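Local atomic coordinates of glycosyltransferase (Streptomyces halstedii, PDB entry 3WAD), a protein that belongs to the GT-B superfamily of glycosyltransferases, pairing two domains that are each built around a parallel beta sheet. Residues Val18-Ala23 and Thr403-Glu408. Sequence-based numbering, arbitrary orientation.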
loop_
_atom_site.group_PDB
_atom_site.type_symbol
_atom_site.label_atom_id
_atom_site.label_comp_id
_atom_site.label_asym_id
_atom_site.label_seq_id
_atom_site.Cartn_x
_atom_site.Cartn_y
_atom_site.Cartn_z
ATOM N N VAL B 18 -3.225 7.969 0.530
ATOM C CA VAL B 18 -2.785 6.598 0.431
ATOM C C VAL B 18 -1.946 6.109 1.628
ATOM O O VAL B 18 -2.204 5.046 2.118
ATOM C CB VAL B 18 -2.085 6.299 -0.940
ATOM C CG1 VAL B 18 -1.076 5.096 -0.879
ATOM C CG2 VAL B 18 -3.154 6.067 -2.029
ATOM N N PRO B 19 -0.912 6.851 2.027
ATOM C CA PRO B 19 -0.078 6.503 3.190
ATOM C C PRO B 19 -0.977 6.394 4.456
ATOM O O PRO B 19 -0.901 5.406 5.163
ATOM C CB PRO B 19 0.928 7.666 3.240
ATOM C CG PRO B 19 1.056 8.055 1.684
ATOM C CD PRO B 19 -0.399 8.064 1.334
ATOM N N LEU B 20 -1.948 7.287 4.613
ATOM C CA LEU B 20 -2.891 7.168 5.783
ATOM C C LEU B 20 -3.793 5.893 5.711
ATOM O O LEU B 20 -3.910 5.156 6.692
ATOM C CB LEU B 20 -3.762 8.427 5.913
ATOM C CG LEU B 20 -4.700 8.332 7.133
ATOM C CD1 LEU B 20 -3.898 8.202 8.418
ATOM C CD2 LEU B 20 -5.694 9.397 7.245
ATOM N N ALA B 21 -4.418 5.626 4.576
ATOM C CA ALA B 21 -4.991 4.304 4.344
ATOM C C ALA B 21 -4.120 3.146 4.728
ATOM O O ALA B 21 -4.576 2.225 5.469
ATOM C CB ALA B 21 -5.516 4.139 2.925
ATOM N N TRP B 22 -2.906 3.109 4.208
ATOM C CA TRP B 22 -2.040 2.012 4.561
ATOM C C TRP B 22 -1.588 1.938 6.047
ATOM O O TRP B 22 -1.450 0.815 6.565
ATOM C CB TRP B 22 -0.802 1.989 3.678
ATOM C CG TRP B 22 -0.998 1.057 2.479
ATOM C CD1 TRP B 22 -1.194 1.425 1.153
ATOM C CD2 TRP B 22 -1.047 -0.384 2.499
ATOM N NE1 TRP B 22 -1.332 0.295 0.363
ATOM C CE2 TRP B 22 -1.293 -0.819 1.155
ATOM C CE3 TRP B 22 -0.914 -1.353 3.518
ATOM C CZ2 TRP B 22 -1.343 -2.180 0.790
ATOM C CZ3 TRP B 22 -0.981 -2.725 3.159
ATOM C CH2 TRP B 22 -1.180 -3.120 1.789
ATOM N N ALA B 23 -1.338 3.090 6.685
ATOM C CA ALA B 23 -1.069 3.157 8.168
ATOM C C ALA B 23 -2.247 2.542 8.928
ATOM O O ALA B 23 -2.035 1.666 9.764
ATOM C CB ALA B 23 -0.788 4.587 8.653
ATOM N N THR B 403 1.647 6.360 12.589
ATOM C CA THR B 403 1.183 5.505 13.689
ATOM C C THR B 403 0.516 6.331 14.840
ATOM O O THR B 403 -0.633 6.081 15.167
ATOM C CB THR B 403 2.344 4.700 14.242
ATOM O OG1 THR B 403 2.940 3.992 13.148
ATOM C CG2 THR B 403 1.843 3.685 15.217
ATOM N N GLU B 404 1.179 7.380 15.337
ATOM C CA GLU B 404 0.522 8.324 16.263
ATOM C C GLU B 404 -0.813 8.882 15.724
ATOM O O GLU B 404 -1.783 9.138 16.465
ATOM C CB GLU B 404 1.409 9.539 16.463
ATOM C CG GLU B 404 2.647 9.404 17.273
ATOM C CD GLU B 404 3.312 10.778 17.475
ATOM O OE1 GLU B 404 2.646 11.759 18.033
ATOM O OE2 GLU B 404 4.487 10.873 17.051
ATOM N N THR B 405 -0.869 9.133 14.407
ATOM C CA THR B 405 -2.083 9.703 13.813
ATOM C C THR B 405 -3.229 8.701 13.760
ATOM O O THR B 405 -4.421 9.062 13.956
ATOM C CB THR B 405 -1.812 10.248 12.366
ATOM O OG1 THR B 405 -0.763 11.249 12.452
ATOM C CG2 THR B 405 -3.053 10.816 11.858
ATOM N N VAL B 406 -2.890 7.446 13.438
ATOM C CA VAL B 406 -3.884 6.390 13.520
ATOM C C VAL B 406 -4.401 6.382 14.980
ATOM O O VAL B 406 -5.563 6.265 15.205
ATOM C CB VAL B 406 -3.237 4.999 13.157
ATOM C CG1 VAL B 406 -4.190 3.835 13.583
ATOM C CG2 VAL B 406 -2.885 4.940 11.670
ATOM N N GLY B 407 -3.517 6.596 15.957
ATOM C CA GLY B 407 -3.934 6.558 17.362
ATOM C C GLY B 407 -4.914 7.668 17.652
ATOM O O GLY B 407 -5.863 7.443 18.330
ATOM N N GLU B 408 -4.711 8.860 17.072
ATOM C CA GLU B 408 -5.719 9.914 17.196
ATOM C C GLU B 408 -6.995 9.600 16.498
ATOM O O GLU B 408 -8.074 10.003 16.934
ATOM C CB GLU B 408 -5.209 11.248 16.627
ATOM C CG GLU B 408 -4.012 11.724 17.275
ATOM C CD GLU B 408 -4.299 12.456 18.578
ATOM O OE1 GLU B 408 -5.460 12.451 19.105
ATOM O OE2 GLU B 408 -3.300 13.001 19.112
#
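V406 meets A23 with one branch of its side chain: CG2 lies 3.7 Å from A23 CB. The same methyl also rests against the backbone, with V406 CG2 at 3.7 Å from A23 C, so it bears on both the methyl and the carbonyl carbon at this point of helix 18-27. The torsion explains which branch is used: CG1 is anti to the backbone N (chi1 166°), which leaves CG2 beside that N and anti to the carbonyl carbon, facing A23. One turn back on helix 18-27, L20 reaches the partner helix through the end of its side chain. Its CD1 comes only within 4.4 Å of T405 CG2, a looser, methyl-to-methyl approach. T405 turns that methyl to the contact while its OG1 is hydrogen-bonded to S401 O, the carbonyl just ahead of helix 402-415, so the hydroxyl is satisfied locally and takes no part in the contact. No hydrogen bond spans the two segments; the contact is apolar and all four touching residues are buried. The closest pair of CA atoms is A23 CA and T403 CA, 6.4 Å apart.

Further out, L402 lies against P19 and A23, and L409 against L20, continuing the apolar face of helix 402-415. L206, on a strand of the seven-stranded sheet, touches both L20 and T405 and thus backs the contact from the sheet. W22 points elsewhere: its ring stacks on W22 of the second subunit, and A23 packs on T26 of that subunit, so the contact sits close to the dimer interface. The arrangement is the one known from GT-B folds, in which the chain, after completing the C-terminal domain, crosses back and lays its last helix against the N-terminal Rossmann-like domain.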